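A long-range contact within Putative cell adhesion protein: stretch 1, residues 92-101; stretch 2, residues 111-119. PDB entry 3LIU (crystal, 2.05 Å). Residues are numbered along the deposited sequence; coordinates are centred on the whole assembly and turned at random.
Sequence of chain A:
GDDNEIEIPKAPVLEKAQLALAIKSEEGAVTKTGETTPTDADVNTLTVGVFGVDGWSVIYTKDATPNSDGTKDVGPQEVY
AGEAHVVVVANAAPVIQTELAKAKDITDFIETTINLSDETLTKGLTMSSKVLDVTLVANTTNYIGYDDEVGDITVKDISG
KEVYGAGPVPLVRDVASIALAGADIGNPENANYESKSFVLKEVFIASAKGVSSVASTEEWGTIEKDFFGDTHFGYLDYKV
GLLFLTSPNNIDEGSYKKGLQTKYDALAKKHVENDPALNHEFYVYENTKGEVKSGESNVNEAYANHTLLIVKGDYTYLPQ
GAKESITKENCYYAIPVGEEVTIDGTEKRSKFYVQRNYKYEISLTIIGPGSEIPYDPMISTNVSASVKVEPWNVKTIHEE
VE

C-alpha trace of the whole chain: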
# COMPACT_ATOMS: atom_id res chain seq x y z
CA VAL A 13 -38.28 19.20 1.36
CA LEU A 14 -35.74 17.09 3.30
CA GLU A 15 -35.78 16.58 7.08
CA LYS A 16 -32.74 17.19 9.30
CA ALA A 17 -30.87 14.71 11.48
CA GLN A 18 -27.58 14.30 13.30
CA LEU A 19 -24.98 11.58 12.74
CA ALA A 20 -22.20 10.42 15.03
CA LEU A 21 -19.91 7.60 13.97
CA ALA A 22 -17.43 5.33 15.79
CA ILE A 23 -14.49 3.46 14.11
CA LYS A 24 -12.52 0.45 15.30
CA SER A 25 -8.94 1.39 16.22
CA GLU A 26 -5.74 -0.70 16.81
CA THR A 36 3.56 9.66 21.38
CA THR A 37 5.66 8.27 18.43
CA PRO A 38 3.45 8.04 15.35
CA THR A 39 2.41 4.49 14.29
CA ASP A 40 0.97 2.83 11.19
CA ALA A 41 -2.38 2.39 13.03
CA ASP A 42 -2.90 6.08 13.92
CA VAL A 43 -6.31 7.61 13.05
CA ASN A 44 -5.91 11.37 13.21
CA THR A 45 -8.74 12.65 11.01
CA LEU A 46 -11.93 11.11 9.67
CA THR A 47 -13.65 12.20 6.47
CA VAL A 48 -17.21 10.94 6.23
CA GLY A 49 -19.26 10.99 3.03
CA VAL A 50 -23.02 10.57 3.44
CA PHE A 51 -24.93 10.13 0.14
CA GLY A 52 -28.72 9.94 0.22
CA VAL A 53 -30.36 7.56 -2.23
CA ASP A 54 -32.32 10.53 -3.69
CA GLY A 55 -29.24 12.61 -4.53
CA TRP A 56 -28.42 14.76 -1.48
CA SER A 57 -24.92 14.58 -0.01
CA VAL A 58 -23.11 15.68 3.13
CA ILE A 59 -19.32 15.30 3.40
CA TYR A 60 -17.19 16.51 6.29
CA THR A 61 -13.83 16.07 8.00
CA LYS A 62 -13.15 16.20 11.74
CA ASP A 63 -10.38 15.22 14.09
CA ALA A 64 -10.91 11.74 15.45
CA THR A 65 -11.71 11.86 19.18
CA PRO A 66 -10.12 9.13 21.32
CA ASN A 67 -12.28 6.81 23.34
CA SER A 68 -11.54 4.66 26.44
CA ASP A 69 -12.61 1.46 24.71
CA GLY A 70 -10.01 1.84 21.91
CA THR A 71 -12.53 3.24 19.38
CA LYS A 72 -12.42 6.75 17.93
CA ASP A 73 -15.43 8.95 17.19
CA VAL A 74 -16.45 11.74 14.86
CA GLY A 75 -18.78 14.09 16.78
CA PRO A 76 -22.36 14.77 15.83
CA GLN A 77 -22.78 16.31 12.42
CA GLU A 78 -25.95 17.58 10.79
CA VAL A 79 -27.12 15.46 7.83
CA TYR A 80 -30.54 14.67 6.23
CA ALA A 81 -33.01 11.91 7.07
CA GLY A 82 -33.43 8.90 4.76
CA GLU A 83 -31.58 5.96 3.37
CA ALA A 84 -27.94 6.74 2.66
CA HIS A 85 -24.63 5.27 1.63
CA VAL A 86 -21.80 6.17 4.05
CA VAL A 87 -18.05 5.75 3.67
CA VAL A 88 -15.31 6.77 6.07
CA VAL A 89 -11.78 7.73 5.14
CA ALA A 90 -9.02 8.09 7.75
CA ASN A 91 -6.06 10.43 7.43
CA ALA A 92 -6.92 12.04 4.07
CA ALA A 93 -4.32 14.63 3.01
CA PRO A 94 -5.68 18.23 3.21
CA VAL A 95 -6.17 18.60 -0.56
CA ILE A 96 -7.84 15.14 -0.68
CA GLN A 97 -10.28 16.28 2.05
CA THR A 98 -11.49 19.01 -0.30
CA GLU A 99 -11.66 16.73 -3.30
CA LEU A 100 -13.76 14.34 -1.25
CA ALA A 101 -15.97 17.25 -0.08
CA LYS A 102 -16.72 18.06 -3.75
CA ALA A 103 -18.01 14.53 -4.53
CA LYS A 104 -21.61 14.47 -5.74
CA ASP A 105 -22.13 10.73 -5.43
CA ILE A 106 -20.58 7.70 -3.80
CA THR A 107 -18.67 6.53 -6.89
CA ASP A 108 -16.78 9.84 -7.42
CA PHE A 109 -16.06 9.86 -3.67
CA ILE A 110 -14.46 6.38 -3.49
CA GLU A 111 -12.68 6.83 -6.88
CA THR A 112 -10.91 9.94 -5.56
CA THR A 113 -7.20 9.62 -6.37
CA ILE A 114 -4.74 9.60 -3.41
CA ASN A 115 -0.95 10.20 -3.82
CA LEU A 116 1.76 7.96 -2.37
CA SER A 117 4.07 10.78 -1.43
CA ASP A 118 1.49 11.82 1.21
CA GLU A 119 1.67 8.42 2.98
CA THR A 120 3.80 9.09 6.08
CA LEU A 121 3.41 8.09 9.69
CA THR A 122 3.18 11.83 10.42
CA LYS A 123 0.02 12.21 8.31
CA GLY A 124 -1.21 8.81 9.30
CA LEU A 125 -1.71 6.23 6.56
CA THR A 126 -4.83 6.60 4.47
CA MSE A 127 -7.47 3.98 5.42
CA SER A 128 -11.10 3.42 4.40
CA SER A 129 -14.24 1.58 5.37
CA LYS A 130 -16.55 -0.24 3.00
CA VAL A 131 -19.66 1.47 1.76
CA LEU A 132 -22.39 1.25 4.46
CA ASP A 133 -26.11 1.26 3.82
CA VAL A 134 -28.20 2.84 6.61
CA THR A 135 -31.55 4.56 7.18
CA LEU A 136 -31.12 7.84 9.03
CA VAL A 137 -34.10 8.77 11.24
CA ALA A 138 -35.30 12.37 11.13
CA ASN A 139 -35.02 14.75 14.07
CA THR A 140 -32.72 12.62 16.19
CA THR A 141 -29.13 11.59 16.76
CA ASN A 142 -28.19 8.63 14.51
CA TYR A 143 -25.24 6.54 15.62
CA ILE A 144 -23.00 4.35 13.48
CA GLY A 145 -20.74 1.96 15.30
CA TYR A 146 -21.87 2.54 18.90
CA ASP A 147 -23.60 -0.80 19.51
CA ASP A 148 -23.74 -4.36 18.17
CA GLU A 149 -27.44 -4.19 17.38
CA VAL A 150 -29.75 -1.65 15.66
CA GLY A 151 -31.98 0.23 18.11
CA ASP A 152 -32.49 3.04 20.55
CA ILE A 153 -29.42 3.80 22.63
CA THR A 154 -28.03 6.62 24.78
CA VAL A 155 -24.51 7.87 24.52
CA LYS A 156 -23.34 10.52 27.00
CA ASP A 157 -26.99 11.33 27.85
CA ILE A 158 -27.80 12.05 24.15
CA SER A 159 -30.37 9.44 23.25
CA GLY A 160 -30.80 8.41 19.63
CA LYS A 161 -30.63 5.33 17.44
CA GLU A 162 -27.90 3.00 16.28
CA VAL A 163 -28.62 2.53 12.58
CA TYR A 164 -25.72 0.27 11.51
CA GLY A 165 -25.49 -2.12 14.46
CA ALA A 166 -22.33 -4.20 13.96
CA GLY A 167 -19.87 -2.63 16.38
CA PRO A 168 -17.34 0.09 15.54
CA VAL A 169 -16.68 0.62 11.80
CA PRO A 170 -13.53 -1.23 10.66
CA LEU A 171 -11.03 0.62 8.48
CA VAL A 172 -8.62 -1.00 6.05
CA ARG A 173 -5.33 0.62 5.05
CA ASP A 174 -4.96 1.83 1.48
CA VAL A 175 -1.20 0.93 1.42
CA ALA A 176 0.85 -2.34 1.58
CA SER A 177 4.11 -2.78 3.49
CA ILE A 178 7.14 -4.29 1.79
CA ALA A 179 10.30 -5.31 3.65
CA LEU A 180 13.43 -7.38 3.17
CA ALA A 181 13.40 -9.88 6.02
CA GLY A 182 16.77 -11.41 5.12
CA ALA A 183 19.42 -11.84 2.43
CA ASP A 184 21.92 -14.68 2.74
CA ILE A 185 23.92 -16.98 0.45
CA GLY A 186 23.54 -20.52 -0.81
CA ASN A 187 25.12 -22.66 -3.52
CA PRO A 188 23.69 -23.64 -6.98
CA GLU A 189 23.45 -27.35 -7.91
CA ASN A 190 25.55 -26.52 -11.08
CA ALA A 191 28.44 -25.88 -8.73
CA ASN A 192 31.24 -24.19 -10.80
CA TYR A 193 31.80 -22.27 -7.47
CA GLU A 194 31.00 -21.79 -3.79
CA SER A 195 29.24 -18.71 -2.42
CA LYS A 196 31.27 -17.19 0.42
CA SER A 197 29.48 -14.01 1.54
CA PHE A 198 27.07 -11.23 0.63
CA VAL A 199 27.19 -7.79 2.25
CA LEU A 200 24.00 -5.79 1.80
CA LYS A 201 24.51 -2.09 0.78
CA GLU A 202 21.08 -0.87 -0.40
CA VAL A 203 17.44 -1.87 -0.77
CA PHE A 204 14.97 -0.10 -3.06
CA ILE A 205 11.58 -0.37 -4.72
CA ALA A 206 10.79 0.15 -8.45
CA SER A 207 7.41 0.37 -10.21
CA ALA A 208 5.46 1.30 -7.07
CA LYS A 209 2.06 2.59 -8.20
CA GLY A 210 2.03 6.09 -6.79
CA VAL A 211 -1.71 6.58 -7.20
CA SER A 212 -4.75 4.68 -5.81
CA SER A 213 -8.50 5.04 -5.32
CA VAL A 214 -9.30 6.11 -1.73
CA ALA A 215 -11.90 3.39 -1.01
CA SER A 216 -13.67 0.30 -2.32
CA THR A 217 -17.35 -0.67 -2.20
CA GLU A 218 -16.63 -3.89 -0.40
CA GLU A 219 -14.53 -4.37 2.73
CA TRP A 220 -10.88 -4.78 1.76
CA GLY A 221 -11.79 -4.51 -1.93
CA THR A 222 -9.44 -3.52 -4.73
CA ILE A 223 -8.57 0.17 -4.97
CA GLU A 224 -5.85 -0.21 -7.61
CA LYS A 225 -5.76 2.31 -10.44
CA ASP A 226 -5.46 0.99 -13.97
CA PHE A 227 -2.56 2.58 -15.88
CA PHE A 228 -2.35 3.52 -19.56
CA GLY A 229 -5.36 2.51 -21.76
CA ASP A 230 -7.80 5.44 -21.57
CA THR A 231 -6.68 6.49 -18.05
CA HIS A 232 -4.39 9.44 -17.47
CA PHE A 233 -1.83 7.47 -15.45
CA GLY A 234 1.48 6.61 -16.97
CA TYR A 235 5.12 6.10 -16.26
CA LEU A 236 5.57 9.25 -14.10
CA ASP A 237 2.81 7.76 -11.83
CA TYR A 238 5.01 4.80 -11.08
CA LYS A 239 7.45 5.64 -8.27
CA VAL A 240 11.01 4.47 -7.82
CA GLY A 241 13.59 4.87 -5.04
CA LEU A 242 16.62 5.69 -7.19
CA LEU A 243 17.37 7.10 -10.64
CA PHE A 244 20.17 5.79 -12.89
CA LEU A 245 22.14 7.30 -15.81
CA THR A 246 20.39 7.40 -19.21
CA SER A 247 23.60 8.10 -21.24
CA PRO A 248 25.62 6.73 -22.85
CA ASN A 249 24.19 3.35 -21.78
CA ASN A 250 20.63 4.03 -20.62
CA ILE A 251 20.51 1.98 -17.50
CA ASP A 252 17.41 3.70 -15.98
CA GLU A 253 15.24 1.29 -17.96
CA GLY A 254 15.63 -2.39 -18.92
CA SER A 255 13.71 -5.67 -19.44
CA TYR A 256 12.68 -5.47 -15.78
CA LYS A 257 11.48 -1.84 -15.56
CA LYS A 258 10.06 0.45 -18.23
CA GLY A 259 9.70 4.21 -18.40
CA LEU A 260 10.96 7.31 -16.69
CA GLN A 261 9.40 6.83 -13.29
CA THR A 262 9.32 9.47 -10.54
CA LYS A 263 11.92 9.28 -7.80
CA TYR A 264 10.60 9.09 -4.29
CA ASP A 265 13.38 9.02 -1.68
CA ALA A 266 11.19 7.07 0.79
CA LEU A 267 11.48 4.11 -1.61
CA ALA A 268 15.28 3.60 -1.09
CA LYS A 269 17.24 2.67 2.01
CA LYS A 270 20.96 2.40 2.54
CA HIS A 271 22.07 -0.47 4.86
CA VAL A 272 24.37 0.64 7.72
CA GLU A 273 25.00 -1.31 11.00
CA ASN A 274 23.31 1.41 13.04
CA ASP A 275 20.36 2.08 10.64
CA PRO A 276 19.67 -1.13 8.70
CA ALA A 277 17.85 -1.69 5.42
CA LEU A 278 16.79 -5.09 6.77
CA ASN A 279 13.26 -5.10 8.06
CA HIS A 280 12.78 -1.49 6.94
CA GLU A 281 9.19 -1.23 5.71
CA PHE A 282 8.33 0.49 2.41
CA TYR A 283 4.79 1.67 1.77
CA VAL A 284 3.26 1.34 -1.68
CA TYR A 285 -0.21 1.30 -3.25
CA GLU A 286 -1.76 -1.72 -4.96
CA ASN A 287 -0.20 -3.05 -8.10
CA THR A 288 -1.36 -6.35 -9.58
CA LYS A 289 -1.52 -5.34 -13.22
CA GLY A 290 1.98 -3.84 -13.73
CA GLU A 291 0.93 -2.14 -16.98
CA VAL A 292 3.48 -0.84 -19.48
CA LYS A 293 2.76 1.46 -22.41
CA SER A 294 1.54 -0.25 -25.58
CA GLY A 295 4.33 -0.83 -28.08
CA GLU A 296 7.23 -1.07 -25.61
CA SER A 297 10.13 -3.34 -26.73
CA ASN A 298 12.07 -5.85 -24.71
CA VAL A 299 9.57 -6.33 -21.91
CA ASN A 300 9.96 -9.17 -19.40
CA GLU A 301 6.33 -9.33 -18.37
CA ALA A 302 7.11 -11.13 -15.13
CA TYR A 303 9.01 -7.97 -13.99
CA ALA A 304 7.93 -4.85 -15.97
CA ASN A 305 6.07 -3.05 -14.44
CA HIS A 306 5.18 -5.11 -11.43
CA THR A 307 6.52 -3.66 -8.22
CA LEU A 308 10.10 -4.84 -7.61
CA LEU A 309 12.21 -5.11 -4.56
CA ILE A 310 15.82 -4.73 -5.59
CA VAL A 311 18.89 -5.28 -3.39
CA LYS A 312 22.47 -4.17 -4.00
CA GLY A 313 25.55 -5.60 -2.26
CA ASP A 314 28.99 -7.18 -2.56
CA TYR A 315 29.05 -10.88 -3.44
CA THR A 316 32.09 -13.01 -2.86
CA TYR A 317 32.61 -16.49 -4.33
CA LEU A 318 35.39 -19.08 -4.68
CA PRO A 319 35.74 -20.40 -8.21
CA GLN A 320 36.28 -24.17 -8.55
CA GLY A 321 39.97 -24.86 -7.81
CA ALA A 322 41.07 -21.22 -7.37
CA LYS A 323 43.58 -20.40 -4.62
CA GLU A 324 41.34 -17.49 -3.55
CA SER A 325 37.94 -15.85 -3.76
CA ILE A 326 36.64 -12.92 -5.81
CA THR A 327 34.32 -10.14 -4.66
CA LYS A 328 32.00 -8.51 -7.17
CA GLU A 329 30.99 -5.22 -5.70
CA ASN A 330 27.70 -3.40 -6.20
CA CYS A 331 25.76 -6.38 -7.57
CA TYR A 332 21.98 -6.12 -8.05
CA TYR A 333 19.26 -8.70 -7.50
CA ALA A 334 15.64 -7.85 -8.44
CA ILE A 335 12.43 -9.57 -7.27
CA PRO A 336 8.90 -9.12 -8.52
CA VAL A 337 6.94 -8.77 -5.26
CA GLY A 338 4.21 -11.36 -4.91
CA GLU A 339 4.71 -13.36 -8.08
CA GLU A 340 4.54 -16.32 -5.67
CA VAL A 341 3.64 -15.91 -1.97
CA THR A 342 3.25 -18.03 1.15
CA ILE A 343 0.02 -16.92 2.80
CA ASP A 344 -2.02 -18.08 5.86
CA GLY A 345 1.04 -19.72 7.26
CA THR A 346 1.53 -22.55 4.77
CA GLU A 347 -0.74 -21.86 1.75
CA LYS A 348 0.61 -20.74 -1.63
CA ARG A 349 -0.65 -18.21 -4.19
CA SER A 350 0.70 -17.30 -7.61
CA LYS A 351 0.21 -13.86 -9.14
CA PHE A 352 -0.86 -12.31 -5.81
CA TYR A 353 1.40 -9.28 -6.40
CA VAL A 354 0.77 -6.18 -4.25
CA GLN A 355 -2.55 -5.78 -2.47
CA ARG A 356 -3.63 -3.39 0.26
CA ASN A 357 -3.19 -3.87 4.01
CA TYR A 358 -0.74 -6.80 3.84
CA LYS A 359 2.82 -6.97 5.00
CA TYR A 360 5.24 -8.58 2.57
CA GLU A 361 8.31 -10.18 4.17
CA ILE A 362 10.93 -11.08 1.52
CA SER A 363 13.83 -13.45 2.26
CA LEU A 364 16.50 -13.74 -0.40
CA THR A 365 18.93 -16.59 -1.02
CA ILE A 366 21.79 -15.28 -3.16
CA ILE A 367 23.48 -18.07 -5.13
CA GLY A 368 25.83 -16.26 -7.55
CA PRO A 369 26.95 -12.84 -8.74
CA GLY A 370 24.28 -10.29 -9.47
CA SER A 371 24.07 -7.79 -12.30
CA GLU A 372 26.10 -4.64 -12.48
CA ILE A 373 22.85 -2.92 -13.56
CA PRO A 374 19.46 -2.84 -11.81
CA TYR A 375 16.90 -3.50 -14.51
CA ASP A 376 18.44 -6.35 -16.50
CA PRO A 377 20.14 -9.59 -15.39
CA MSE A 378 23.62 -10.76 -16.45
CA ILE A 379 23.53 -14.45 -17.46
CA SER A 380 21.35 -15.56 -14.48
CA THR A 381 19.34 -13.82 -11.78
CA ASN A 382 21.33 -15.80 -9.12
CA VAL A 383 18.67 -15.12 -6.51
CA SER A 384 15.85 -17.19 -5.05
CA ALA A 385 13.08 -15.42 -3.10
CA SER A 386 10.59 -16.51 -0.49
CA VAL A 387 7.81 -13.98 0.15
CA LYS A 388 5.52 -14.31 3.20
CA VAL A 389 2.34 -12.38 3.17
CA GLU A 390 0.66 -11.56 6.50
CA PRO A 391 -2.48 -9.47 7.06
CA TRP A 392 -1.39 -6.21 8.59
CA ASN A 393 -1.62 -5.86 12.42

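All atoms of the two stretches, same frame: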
# COMPACT_ATOMS: atom_id res chain seq x y z
N ALA A 92 -6.99 11.43 5.39
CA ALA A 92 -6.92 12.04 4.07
C ALA A 92 -6.05 13.29 4.11
O ALA A 92 -6.20 14.16 5.00
CB ALA A 92 -8.30 12.35 3.53
N ALA A 93 -5.16 13.42 3.13
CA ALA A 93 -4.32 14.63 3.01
C ALA A 93 -5.25 15.85 2.85
O ALA A 93 -6.38 15.70 2.39
CB ALA A 93 -3.34 14.52 1.84
N PRO A 94 -4.82 17.03 3.31
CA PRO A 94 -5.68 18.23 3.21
C PRO A 94 -6.35 18.47 1.86
O PRO A 94 -7.54 18.73 1.81
CB PRO A 94 -4.71 19.35 3.57
CG PRO A 94 -3.92 18.73 4.67
CD PRO A 94 -3.64 17.31 4.16
N VAL A 95 -5.59 18.36 0.77
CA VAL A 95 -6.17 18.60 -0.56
C VAL A 95 -7.17 17.48 -0.90
O VAL A 95 -8.21 17.74 -1.54
CB VAL A 95 -5.07 18.71 -1.66
CG1 VAL A 95 -5.64 18.64 -3.09
CG2 VAL A 95 -4.25 20.02 -1.51
N ILE A 96 -6.90 16.26 -0.45
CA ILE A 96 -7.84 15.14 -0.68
C ILE A 96 -9.16 15.38 0.09
O ILE A 96 -10.23 15.05 -0.38
CB ILE A 96 -7.22 13.77 -0.30
CG1 ILE A 96 -5.89 13.52 -1.03
CG2 ILE A 96 -8.24 12.57 -0.53
CD1 ILE A 96 -5.95 13.60 -2.61
N GLN A 97 -9.08 15.98 1.27
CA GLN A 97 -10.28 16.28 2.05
C GLN A 97 -11.24 17.17 1.25
O GLN A 97 -12.43 16.95 1.27
CB GLN A 97 -9.93 16.96 3.38
CG GLN A 97 -9.14 16.10 4.37
CD GLN A 97 -8.68 16.92 5.57
OE1 GLN A 97 -9.25 17.95 5.88
NE2 GLN A 97 -7.60 16.48 6.21
N THR A 98 -10.69 18.12 0.49
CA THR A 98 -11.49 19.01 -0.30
C THR A 98 -12.03 18.32 -1.53
O THR A 98 -13.21 18.50 -1.88
CB THR A 98 -10.68 20.24 -0.71
OG1 THR A 98 -10.30 20.94 0.46
CG2 THR A 98 -11.53 21.16 -1.59
N GLU A 99 -11.19 17.53 -2.17
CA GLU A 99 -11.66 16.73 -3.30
C GLU A 99 -12.83 15.83 -2.90
O GLU A 99 -13.83 15.76 -3.59
CB GLU A 99 -10.52 15.88 -3.88
CG GLU A 99 -9.46 16.71 -4.60
CD GLU A 99 -8.34 15.87 -5.22
OE1 GLU A 99 -8.33 14.65 -5.08
OE2 GLU A 99 -7.45 16.45 -5.86
N LEU A 100 -12.70 15.18 -1.75
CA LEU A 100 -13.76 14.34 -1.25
C LEU A 100 -15.01 15.20 -0.96
O LEU A 100 -16.13 14.78 -1.25
CB LEU A 100 -13.30 13.55 -0.01
CG LEU A 100 -12.25 12.42 -0.18
CD1 LEU A 100 -11.79 11.94 1.24
CD2 LEU A 100 -12.72 11.22 -1.05
N ALA A 101 -14.83 16.42 -0.44
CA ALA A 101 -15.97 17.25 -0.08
C ALA A 101 -16.71 17.75 -1.34
O ALA A 101 -17.87 18.15 -1.26
CB ALA A 101 -15.53 18.41 0.79
N GLU A 111 -13.66 6.75 -5.77
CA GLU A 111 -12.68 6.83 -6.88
C GLU A 111 -11.69 7.99 -6.77
O GLU A 111 -10.79 8.07 -7.60
CB GLU A 111 -13.39 6.91 -8.24
CG GLU A 111 -14.06 5.60 -8.66
CD GLU A 111 -13.01 4.56 -9.14
OE1 GLU A 111 -11.91 4.92 -9.65
OE2 GLU A 111 -13.27 3.37 -8.96
N THR A 112 -11.86 8.88 -5.79
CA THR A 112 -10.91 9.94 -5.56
C THR A 112 -9.46 9.43 -5.51
O THR A 112 -9.17 8.45 -4.85
CB THR A 112 -11.23 10.72 -4.27
OG1 THR A 112 -12.53 11.28 -4.38
CG2 THR A 112 -10.26 11.86 -4.09
N THR A 113 -8.57 10.09 -6.25
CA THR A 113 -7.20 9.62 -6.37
C THR A 113 -6.37 10.10 -5.18
O THR A 113 -6.34 11.29 -4.90
CB THR A 113 -6.56 10.08 -7.67
OG1 THR A 113 -7.28 9.50 -8.77
CG2 THR A 113 -5.07 9.61 -7.72
N ILE A 114 -5.69 9.18 -4.48
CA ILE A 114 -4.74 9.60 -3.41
C ILE A 114 -3.30 9.42 -3.95
O ILE A 114 -3.08 8.67 -4.92
CB ILE A 114 -4.99 8.84 -2.05
CG1 ILE A 114 -4.96 7.32 -2.26
CG2 ILE A 114 -6.27 9.42 -1.36
CD1 ILE A 114 -5.17 6.37 -0.96
N ASN A 115 -2.34 10.12 -3.34
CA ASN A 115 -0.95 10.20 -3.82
C ASN A 115 0.02 9.65 -2.79
O ASN A 115 -0.04 9.99 -1.60
CB ASN A 115 -0.60 11.63 -4.16
CG ASN A 115 -1.55 12.23 -5.15
OD1 ASN A 115 -1.55 11.85 -6.34
ND2 ASN A 115 -2.42 13.12 -4.67
N LEU A 116 0.90 8.78 -3.25
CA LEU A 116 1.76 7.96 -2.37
C LEU A 116 2.69 8.81 -1.55
O LEU A 116 2.92 8.50 -0.40
CB LEU A 116 2.54 6.91 -3.19
CG LEU A 116 3.36 5.92 -2.34
CD1 LEU A 116 2.46 5.15 -1.32
CD2 LEU A 116 4.11 4.87 -3.25
N SER A 117 3.16 9.92 -2.11
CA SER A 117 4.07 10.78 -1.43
C SER A 117 3.47 11.43 -0.17
O SER A 117 4.24 11.93 0.66
CB SER A 117 4.63 11.87 -2.41
OG SER A 117 3.57 12.70 -2.86
N ASP A 118 2.13 11.43 -0.03
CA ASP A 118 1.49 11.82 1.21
C ASP A 118 1.50 10.76 2.29
O ASP A 118 1.15 11.09 3.42
CB ASP A 118 0.02 12.20 1.03
CG ASP A 118 -0.18 13.44 0.17
OD1 ASP A 118 0.68 14.30 0.19
OD2 ASP A 118 -1.20 13.53 -0.51
N GLU A 119 1.85 9.51 1.98
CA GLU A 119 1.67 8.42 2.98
C GLU A 119 2.84 8.28 3.97
O GLU A 119 3.71 7.44 3.80
CB GLU A 119 1.39 7.08 2.30
CG GLU A 119 0.21 7.11 1.34
CD GLU A 119 -1.15 7.27 2.03
OE1 GLU A 119 -1.25 7.32 3.30
OE2 GLU A 119 -2.14 7.40 1.29
O HOH W 1 -6.45 13.60 -6.16
O HOH W 2 -9.12 12.46 -7.68

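Helix 94-101 lies against strand 113-115 with the two axes 9.3 Å apart at closest approach and running almost exactly antiparallel (178°). In the backbone register, Ala 93 is nearest Asp 118, Ile 96 nearest Ile 114 and Leu 100 nearest Thr 112, with CA atoms 6.7 to 6.9 Å apart. No direct hydrogen bond crosses the contact, which buries 311 Å² in total; it is held by apolar packing and by water.

Ile 96 is the centre. Its CA-to-CB bond points toward the strand, and with chi1 and chi2 both m, CG2 and the CG1-CD1 arm both reach Ile 114 CG2, and CD1 goes on to the backbone of Thr 113. Ile 96 CG2 meets Ile 114 CG2 at 3.8 Å, an apolar contact, and lies 4.2 Å from Thr 112 CG2. The m,m conformation places Ile 96 CD1 3.3 Å from Thr 113 O and 4.1 Å from Asn 115 ND2: a methyl beside polar atoms, a van der Waals contact that leaves Thr 113 O open to water 1. Ile 114 leaves the helix sideways; chi1 p and chi2 t carry its CD1 away, leaving CG2 as the branch that meets Ile 96.

One turn on, Leu 100 (m,t) starts sideways, but its end comes nearer, placing CD2 3.3 Å from Thr 112 OG1. That hydroxyl is hydrogen-bonded to a residue just outside the stretch, so its contact with the leucine methyl does not leave it unsatisfied. Thr 112, chi1 m, points toward the helix and presents its CG2 to Ile 96 and to Glu 99, whose OE1 is 3.5 Å from Thr 112 CG2.

Glu 99 supplies the polar link. Its m,t conformation extends the chain and brings the carboxylate beside the strand. Glu 99 OE1 is 3.9 Å from Thr 113 O; neither oxygen can donate to the other if the carboxylate is ionized, and water 1 bridges them, donating to Glu 99 OE1 (2.4 Å) and to Thr 113 O (2.6 Å). Water 2 accepts from Thr 113 N at 2.8 Å and donates a weak bond to Glu 99 OE1 at 3.5 Å. The two waters thus tie one carboxylate oxygen to both backbone polar atoms of Thr 113.

At the other end, Ala 93, the N-cap residue, points its CB toward Asp 118, 3.3 Å from OD2, a close contact without a hydrogen bond. Asp 118 N donates to Asn 115 O at 3.0 Å. Within the helix stretch, Gln 97 NE2 (m,t) donates to Ala 92 O (3.0 Å, 168°), and Gln 97 N to Ala 93 O at 2.9 Å.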